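Long-range contact in molybdopterin molybdotransferase (Pyrococcus horikoshii, PDB 1UZ5), which probably inserts molybdate into adenylyl-molybdopterin, yielding Mo-molybdopterin and AMP in molybdenum cofactor biosynthesis: residues Val61-Thr66 with Ala111-Gln116. Numbering follows the deposited sequence.
Sequences VRAEDT and ADAVIQ
Asp112 reaches over to the start of the 3-10 turn at 63-66 and takes the amide of Ala63 on the syn lone pair of OD1, with 2.7 Å between Ala63 N and Asp112 OD1 and a nearly straight N-H...O angle (166°). Its CG stands between its own backbone N and carbonyl carbon (chi1 60°), a rotation that swings the carboxylate toward the turn. The second oxygen, OD2, accepts a hydrogen bond from a water, which in turn accepts one from Glu64 N, 2.9 Å from the water oxygen; one short acid thus holds one amide directly and the next through a water. An alanine in place of Asp112 would probably leave Ala63 N without its acceptor and the water without one of its two partners. Ala63 CB lies 3.2 Å from Asp112 OD1, a tight fit where a methyl is small enough to sit against the carboxylate.

Next to this bond the backbone forms a classic beta bulge, Asp112 and Ala113 both facing Val61: Val61 O accepts from Asp112 N at 3.0 Å and weakly from Ala113 N, while Val61 N donates to Ala113 O at 2.8 Å. Branched Val61 sends CG2 to Ala113 CB and to Ile115 CD1, 4.2 Å from each.

Thr66 OG1 donates to Ala63 O and is also hydrogen-bonded to Ala133 N. Strand 113-116 runs antiparallel beside strand 58-61; Val61 touches Ala98 of strand 97-101, and Ile115 packs on Ile129 of strand 126-129.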
loop_
_atom_site.group_PDB
_atom_site.type_symbol
_atom_site.label_atom_id
_atom_site.label_comp_id
_atom_site.label_asym_id
_atom_site.label_seq_id
_atom_site.Cartn_x
_atom_site.Cartn_y
_atom_site.Cartn_z
ATOM N N VAL A 61 -9.118 -17.597 41.356
ATOM C CA VAL A 61 -8.717 -17.620 42.757
ATOM C C VAL A 61 -7.637 -16.592 43.036
ATOM O O VAL A 61 -7.083 -15.989 42.122
ATOM C CB VAL A 61 -8.110 -18.992 43.153
ATOM C CG1 VAL A 61 -9.065 -20.118 42.805
ATOM C CG2 VAL A 61 -6.763 -19.188 42.439
ATOM N N ARG A 62 -7.362 -16.387 44.317
ATOM C CA ARG A 62 -6.279 -15.512 44.740
ATOM C C ARG A 62 -5.187 -16.576 44.892
ATOM O O ARG A 62 -5.282 -17.436 45.763
ATOM C CB ARG A 62 -6.616 -14.873 46.085
ATOM C CG ARG A 62 -7.820 -13.961 46.018
ATOM C CD ARG A 62 -8.393 -13.636 47.387
ATOM N NE ARG A 62 -7.376 -13.203 48.335
ATOM C CZ ARG A 62 -7.542 -12.211 49.205
ATOM N NH1 ARG A 62 -8.688 -11.540 49.246
ATOM N NH2 ARG A 62 -6.561 -11.889 50.035
ATOM N N ALA A 63 -4.182 -16.547 44.025
ATOM C CA ALA A 63 -3.119 -17.559 44.056
ATOM C C ALA A 63 -2.557 -17.864 45.451
ATOM O O ALA A 63 -2.335 -19.025 45.800
ATOM C CB ALA A 63 -1.994 -17.155 43.116
ATOM N N GLU A 64 -2.337 -16.818 46.239
ATOM C CA GLU A 64 -1.802 -16.948 47.590
ATOM C C GLU A 64 -2.606 -17.895 48.485
ATOM O O GLU A 64 -2.042 -18.542 49.366
ATOM C CB GLU A 64 -1.738 -15.570 48.247
ATOM C CG GLU A 64 -3.106 -14.909 48.387
ATOM C CD GLU A 64 -3.017 -13.412 48.600
ATOM O OE1 GLU A 64 -2.426 -12.985 49.614
ATOM O OE2 GLU A 64 -3.539 -12.663 47.747
ATOM N N ASP A 65 -3.919 -17.971 48.272
ATOM C CA ASP A 65 -4.762 -18.845 49.086
ATOM C C ASP A 65 -4.514 -20.324 48.803
ATOM O O ASP A 65 -5.040 -21.192 49.502
ATOM C CB ASP A 65 -6.248 -18.555 48.848
ATOM C CG ASP A 65 -6.676 -17.192 49.352
ATOM O OD1 ASP A 65 -5.891 -16.535 50.069
ATOM O OD2 ASP A 65 -7.814 -16.782 49.034
ATOM N N THR A 66 -3.725 -20.616 47.776
ATOM C CA THR A 66 -3.456 -22.001 47.408
ATOM C C THR A 66 -2.010 -22.445 47.657
ATOM O O THR A 66 -1.647 -23.569 47.318
ATOM C CB THR A 66 -3.729 -22.237 45.917
ATOM O OG1 THR A 66 -2.664 -21.658 45.150
ATOM C CG2 THR A 66 -5.061 -21.604 45.496
ATOM N N ALA A 111 -8.764 -11.575 42.141
ATOM C CA ALA A 111 -8.336 -12.839 41.544
ATOM C C ALA A 111 -7.107 -12.590 40.679
ATOM O O ALA A 111 -7.005 -11.549 40.034
ATOM C CB ALA A 111 -9.455 -13.443 40.698
ATOM N N ASP A 112 -6.171 -13.537 40.661
ATOM C CA ASP A 112 -4.978 -13.375 39.836
ATOM C C ASP A 112 -4.578 -14.664 39.134
ATOM O O ASP A 112 -3.521 -14.742 38.514
ATOM C CB ASP A 112 -3.806 -12.836 40.663
ATOM C CG ASP A 112 -3.429 -13.748 41.822
ATOM O OD1 ASP A 112 -3.957 -14.874 41.902
ATOM O OD2 ASP A 112 -2.591 -13.331 42.648
ATOM N N ALA A 113 -5.431 -15.676 39.238
ATOM C CA ALA A 113 -5.182 -16.946 38.578
ATOM C C ALA A 113 -6.487 -17.687 38.360
ATOM O O ALA A 113 -7.473 -17.448 39.057
ATOM C CB ALA A 113 -4.232 -17.807 39.414
ATOM N N VAL A 114 -6.487 -18.577 37.373
ATOM C CA VAL A 114 -7.648 -19.400 37.086
ATOM C C VAL A 114 -7.168 -20.843 37.018
ATOM O O VAL A 114 -6.259 -21.169 36.256
ATOM C CB VAL A 114 -8.318 -19.046 35.734
ATOM C CG1 VAL A 114 -9.513 -19.975 35.505
ATOM C CG2 VAL A 114 -8.782 -17.591 35.737
ATOM N N ILE A 115 -7.772 -21.705 37.823
ATOM C CA ILE A 115 -7.393 -23.115 37.833
ATOM C C ILE A 115 -8.382 -23.879 36.963
ATOM O O ILE A 115 -9.587 -23.823 37.201
ATOM C CB ILE A 115 -7.427 -23.684 39.266
ATOM C CG1 ILE A 115 -6.489 -22.866 40.163
ATOM C CG2 ILE A 115 -7.030 -25.155 39.252
ATOM C CD1 ILE A 115 -6.463 -23.309 41.630
ATOM N N GLN A 116 -7.872 -24.567 35.944
ATOM C CA GLN A 116 -8.710 -25.333 35.026
ATOM C C GLN A 116 -9.759 -26.136 35.767
ATOM O O GLN A 116 -9.515 -26.642 36.859
ATOM C CB GLN A 116 -7.873 -26.299 34.192
ATOM C CG GLN A 116 -6.835 -25.655 33.309
ATOM C CD GLN A 116 -6.034 -26.688 32.544
ATOM O OE1 GLN A 116 -6.571 -27.403 31.700
ATOM N NE2 GLN A 116 -4.742 -26.782 32.846
HETATM O O HOH W 1 -1.760 -14.207 45.009
#